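Local coordinates for protein multicopper oxidase (Pseudomonas thermotolerans, PDB 6VOW) that probably oxidises phenolic and related substrates with its mononuclear copper and passes the electrons to a copper cluster that reduces dioxygen to water, as laccases do, at residues 221-226 against 268-273; 231-236 against 259-264. All blocks are in the same frame, centred on the assembly; numbering follows the deposited sequence.

Contact 1 of 2, residues 221-226 against 268-273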
# COMPACT_ATOMS: atom_id res chain seq x y z
N LEU A 221 -11.25 10.32 -4.28
CA LEU A 221 -11.17 9.54 -3.05
C LEU A 221 -9.91 8.77 -3.15
O LEU A 221 -9.71 7.96 -4.08
CB LEU A 221 -12.34 8.53 -2.94
CG LEU A 221 -13.75 9.04 -2.94
CD1 LEU A 221 -14.69 7.86 -2.75
CD2 LEU A 221 -13.86 10.02 -1.82
N ARG A 222 -9.04 9.06 -2.24
CA ARG A 222 -7.74 8.38 -2.21
C ARG A 222 -7.95 7.21 -1.26
O ARG A 222 -8.22 7.44 -0.10
CB ARG A 222 -6.66 9.33 -1.64
CG ARG A 222 -6.47 10.58 -2.47
CD ARG A 222 -5.51 11.51 -1.77
NE ARG A 222 -5.18 12.75 -2.53
CZ ARG A 222 -4.32 12.82 -3.54
NH1 ARG A 222 -3.74 11.80 -4.01
NH2 ARG A 222 -4.06 14.00 -4.13
N LEU A 223 -7.83 5.99 -1.77
CA LEU A 223 -8.19 4.77 -0.98
C LEU A 223 -6.93 4.04 -0.74
O LEU A 223 -6.24 3.64 -1.69
CB LEU A 223 -9.13 3.92 -1.78
CG LEU A 223 -10.54 4.53 -1.69
CD1 LEU A 223 -11.35 4.26 -2.94
CD2 LEU A 223 -11.23 3.91 -0.51
N PHE A 224 -6.61 3.91 0.53
CA PHE A 224 -5.41 3.22 0.98
C PHE A 224 -5.79 1.98 1.78
O PHE A 224 -6.54 2.06 2.76
CB PHE A 224 -4.56 4.10 1.90
CG PHE A 224 -4.24 5.46 1.37
CD1 PHE A 224 -5.13 6.48 1.47
CD2 PHE A 224 -3.01 5.72 0.82
CE1 PHE A 224 -4.77 7.76 1.03
CE2 PHE A 224 -2.68 6.95 0.30
CZ PHE A 224 -3.55 8.00 0.48
N ASN A 225 -5.26 0.85 1.37
CA ASN A 225 -5.49 -0.35 2.17
C ASN A 225 -4.28 -0.48 3.09
O ASN A 225 -3.18 -0.89 2.66
CB ASN A 225 -5.70 -1.58 1.27
CG ASN A 225 -5.86 -2.87 2.10
OD1 ASN A 225 -5.47 -2.94 3.27
ND2 ASN A 225 -6.45 -3.90 1.48
N LEU A 226 -4.48 -0.09 4.34
CA LEU A 226 -3.42 -0.12 5.25
C LEU A 226 -3.46 -1.37 6.07
O LEU A 226 -2.71 -1.45 7.03
CB LEU A 226 -3.35 1.14 6.13
CG LEU A 226 -3.39 2.43 5.36
CD1 LEU A 226 -3.18 3.55 6.35
CD2 LEU A 226 -2.30 2.51 4.30
N ILE A 268 -5.93 3.31 -4.60
CA ILE A 268 -6.54 3.80 -5.81
C ILE A 268 -6.94 5.23 -5.58
O ILE A 268 -7.23 5.67 -4.46
CB ILE A 268 -7.85 3.01 -6.21
CG1 ILE A 268 -8.96 2.99 -5.12
CG2 ILE A 268 -7.50 1.59 -6.56
CD1 ILE A 268 -10.18 2.23 -5.59
N ASP A 269 -7.05 5.93 -6.69
CA ASP A 269 -7.79 7.20 -6.69
C ASP A 269 -9.05 6.86 -7.42
O ASP A 269 -9.01 6.38 -8.56
CB ASP A 269 -7.10 8.23 -7.52
CG ASP A 269 -5.93 8.86 -6.82
OD1 ASP A 269 -6.08 9.31 -5.66
OD2 ASP A 269 -4.86 8.96 -7.46
N LEU A 270 -10.15 7.14 -6.75
CA LEU A 270 -11.43 6.78 -7.17
C LEU A 270 -12.12 8.12 -7.26
O LEU A 270 -12.34 8.76 -6.22
CB LEU A 270 -12.06 5.81 -6.12
CG LEU A 270 -13.50 5.41 -6.48
CD1 LEU A 270 -13.63 4.97 -7.92
CD2 LEU A 270 -14.08 4.36 -5.60
N ALA A 271 -12.35 8.60 -8.48
CA ALA A 271 -13.15 9.85 -8.63
C ALA A 271 -14.60 9.55 -8.67
O ALA A 271 -15.04 8.73 -9.52
CB ALA A 271 -12.80 10.57 -9.86
N VAL A 272 -15.35 10.26 -7.82
CA VAL A 272 -16.74 9.97 -7.61
C VAL A 272 -17.56 11.24 -7.94
O VAL A 272 -17.26 12.32 -7.42
CB VAL A 272 -16.98 9.56 -6.14
CG1 VAL A 272 -18.47 9.42 -5.81
CG2 VAL A 272 -16.33 8.22 -5.89
N ARG A 273 -18.58 11.11 -8.76
CA ARG A 273 -19.56 12.18 -8.86
C ARG A 273 -20.46 12.05 -7.70
O ARG A 273 -21.17 11.04 -7.55
CB ARG A 273 -20.38 12.11 -10.10
CG ARG A 273 -21.51 13.22 -10.16
CD ARG A 273 -20.91 14.56 -10.34
NE ARG A 273 -20.25 14.61 -11.64
CZ ARG A 273 -19.74 15.70 -12.21
NH1 ARG A 273 -19.79 16.95 -11.64
NH2 ARG A 273 -19.16 15.54 -13.38
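Two neighbouring antiparallel strands of a cupredoxin-like beta-sandwich meet here, 221-226 against 268-273, and L221, R222 and L223 pair with L270, D269 and I268. Four backbone bonds join them: L221 and L270 exchange N-H and C=O in both directions, and so do L223 and I268, the straightest being L223 N to I268 O at 2.8 Å. R222 and D269 form the non-hydrogen-bonded pair between.

L221, L223, L270 and I268 line one face, and V272 leans in toward L221. L223 and I268 lie side by side; the first torsion of I268 (57°) sets CG1 between the backbone N and the carbonyl carbon, where it packs tightly on L223, 3.5 Å from its CB. L223 CD1 also reaches L270 CB (3.6 Å), while L221 CD1 crosses obliquely onto V272 CG2 at 3.6 Å.

On the other face R222 and D269 run alongside each other. D269 OD1 sits 3.5 Å from R222 CG but 3.8 Å from NH1, well out of the guanidinium plane, and the two flat groups are turned 72° apart, so this long salt bridge is one of charge without an N-H aimed at the oxygen. Stronger partners lie beyond the strands: R222 has a salt bridge to E166, D269 one to R220, and N132 hydrogen-bonds to both. The buried charges are thus likely to balance as a network, while the side chains meeting on the opposite face are all apolar.

Contact 2 of 2, residues 231-236 against 259-264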
# COMPACT_ATOMS: atom_id res chain seq x y z
N THR A 231 -8.23 -8.13 1.69
CA THR A 231 -8.53 -7.57 0.40
C THR A 231 -9.98 -7.08 0.40
O THR A 231 -10.86 -7.87 0.49
CB THR A 231 -8.35 -8.61 -0.65
OG1 THR A 231 -6.95 -8.85 -0.80
CG2 THR A 231 -8.89 -8.13 -1.95
N TYR A 232 -10.19 -5.78 0.28
CA TYR A 232 -11.51 -5.19 0.27
C TYR A 232 -12.05 -5.18 -1.15
O TYR A 232 -11.43 -4.65 -2.06
CB TYR A 232 -11.43 -3.80 0.77
CG TYR A 232 -10.85 -3.73 2.13
CD1 TYR A 232 -11.60 -4.03 3.26
CD2 TYR A 232 -9.53 -3.29 2.31
CE1 TYR A 232 -11.02 -3.98 4.52
CE2 TYR A 232 -8.98 -3.19 3.55
CZ TYR A 232 -9.72 -3.55 4.65
OH TYR A 232 -9.11 -3.46 5.88
N ARG A 233 -13.20 -5.83 -1.32
CA ARG A 233 -13.88 -5.98 -2.62
C ARG A 233 -14.71 -4.76 -2.76
O ARG A 233 -15.90 -4.74 -2.49
CB ARG A 233 -14.72 -7.25 -2.66
CG ARG A 233 -13.81 -8.46 -2.51
CD ARG A 233 -14.47 -9.79 -2.89
NE ARG A 233 -15.78 -10.02 -2.24
CZ ARG A 233 -16.00 -10.16 -0.92
NH1 ARG A 233 -15.00 -10.07 -0.02
NH2 ARG A 233 -17.25 -10.39 -0.49
N LEU A 234 -14.03 -3.69 -3.09
CA LEU A 234 -14.66 -2.36 -3.02
C LEU A 234 -15.67 -2.18 -4.10
O LEU A 234 -15.44 -2.51 -5.26
CB LEU A 234 -13.61 -1.24 -3.20
CG LEU A 234 -12.52 -1.00 -2.16
CD1 LEU A 234 -11.66 0.18 -2.62
CD2 LEU A 234 -13.10 -0.70 -0.80
N ASN A 235 -16.78 -1.62 -3.73
CA ASN A 235 -17.86 -1.42 -4.66
C ASN A 235 -18.58 -0.25 -4.08
O ASN A 235 -18.47 -0.03 -2.87
CB ASN A 235 -18.70 -2.70 -4.83
CG ASN A 235 -19.35 -3.15 -3.56
OD1 ASN A 235 -18.81 -3.96 -2.80
ND2 ASN A 235 -20.53 -2.64 -3.32
N LEU A 236 -19.21 0.56 -4.95
CA LEU A 236 -19.92 1.80 -4.48
C LEU A 236 -21.27 1.91 -5.22
O LEU A 236 -21.39 2.66 -6.19
CB LEU A 236 -19.04 3.03 -4.71
CG LEU A 236 -19.12 4.28 -3.83
CD1 LEU A 236 -18.32 5.38 -4.56
CD2 LEU A 236 -20.52 4.74 -3.53
N GLU A 259 -16.73 -4.05 -8.90
CA GLU A 259 -15.92 -4.05 -7.71
C GLU A 259 -14.49 -3.82 -8.02
O GLU A 259 -14.04 -3.99 -9.16
CB GLU A 259 -16.14 -5.34 -6.86
CG GLU A 259 -16.03 -6.63 -7.65
CD GLU A 259 -16.24 -7.86 -6.78
OE1 GLU A 259 -16.88 -7.79 -5.70
OE2 GLU A 259 -15.73 -8.91 -7.22
N TYR A 260 -13.76 -3.32 -7.07
CA TYR A 260 -12.31 -3.30 -7.26
C TYR A 260 -11.69 -4.04 -6.07
O TYR A 260 -12.01 -3.73 -4.94
CB TYR A 260 -11.82 -1.87 -7.38
CG TYR A 260 -10.36 -1.84 -7.67
CD1 TYR A 260 -9.43 -1.89 -6.64
CD2 TYR A 260 -9.89 -1.77 -8.99
CE1 TYR A 260 -8.07 -1.86 -6.89
CE2 TYR A 260 -8.56 -1.73 -9.22
CZ TYR A 260 -7.65 -1.76 -8.15
OH TYR A 260 -6.29 -1.79 -8.40
N TRP A 261 -10.81 -4.98 -6.33
CA TRP A 261 -10.17 -5.77 -5.26
C TRP A 261 -8.93 -5.06 -4.79
O TRP A 261 -7.86 -5.09 -5.46
CB TRP A 261 -9.79 -7.18 -5.76
CG TRP A 261 -10.98 -8.09 -5.97
CD1 TRP A 261 -12.15 -7.77 -6.56
CD2 TRP A 261 -11.10 -9.46 -5.58
NE1 TRP A 261 -12.98 -8.83 -6.59
CE2 TRP A 261 -12.38 -9.89 -5.98
CE3 TRP A 261 -10.27 -10.35 -4.91
CZ2 TRP A 261 -12.83 -11.19 -5.77
CZ3 TRP A 261 -10.71 -11.64 -4.68
CH2 TRP A 261 -11.98 -12.05 -5.11
N LEU A 262 -9.06 -4.38 -3.67
CA LEU A 262 -8.00 -3.59 -3.11
C LEU A 262 -7.31 -4.48 -2.14
O LEU A 262 -7.77 -4.65 -0.99
CB LEU A 262 -8.57 -2.37 -2.30
CG LEU A 262 -7.55 -1.25 -1.96
CD1 LEU A 262 -7.13 -0.69 -3.25
CD2 LEU A 262 -8.18 -0.10 -1.22
N GLY A 263 -6.24 -5.07 -2.59
CA GLY A 263 -5.38 -5.83 -1.70
C GLY A 263 -4.59 -5.04 -0.68
O GLY A 263 -4.46 -3.84 -0.78
N PRO A 264 -4.01 -5.74 0.29
CA PRO A 264 -3.20 -5.03 1.30
C PRO A 264 -2.07 -4.27 0.63
O PRO A 264 -1.39 -4.78 -0.34
CB PRO A 264 -2.71 -6.14 2.22
CG PRO A 264 -3.60 -7.33 1.94
CD PRO A 264 -4.05 -7.21 0.53
O HOH W 1 -17.83 -9.25 -3.92
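An antiparallel pair at the margin of a sandwich sheet brings 231-236 against 259-264, with Y232 opposite L262, R233 opposite W261 and L234 opposite Y260. Y232 and L262 exchange two backbone bonds, L234 and Y260 two more; L262 N to Y232 O, at 2.9 Å, is the straightest.

The distinctive side chains are R233, W261 and E259. R233 bends at its third torsion (-50°), which turns NE back from the line of the chain, and its CD lies over one face of the indole, 3.9 Å from the centroid of the six-membered ring: a CH-pi contact made by the aliphatic part, with the guanidinium plane tilted 66° to the ring. At the indole edge NE1 donates to E259 OE2 (2.8 Å), in the ring plane but from above the carboxylate plane. The other carboxylate oxygen, OE1, takes a bond from a water that accepts from R233 NE at 2.8 Å. An alanine in place of W261 would probably leave E259 OE2 without its indole donor and open a gap beside R233 CD and T231 CG2, with the bridging water left to hold R233 and E259 together.

T231 CG2 approaches W261 CE3 at 3.9 Å. On the other face L234 CD1 meets L262 CD2 (3.8 Å), and both leucines pack on I268 of strand 267-273, while strand 280-285 flanks 232-235 on its other side.

Contact 2 is nested along the chain inside the loop closed by contact 1: strand 218-225 leads on to 232-235, and 260-262 to 267-273. The two pairs belong to different sheets, their centres 11 Å apart, and apolar side chains of the two pairs meet in the sandwich core, L223 of contact 1 touching L234 of contact 2 and I268 reaching Y260 as well. A polar link joins them too, N225 ND2 lying 2.9 Å from L262 O in a probable hydrogen bond. Contact 2 reaches toward the copper cluster: the side chain of P264 is about 8 Å from both a copper ion and the Cu-O-Cu linkage, though no residue of either contact is among the copper ligands.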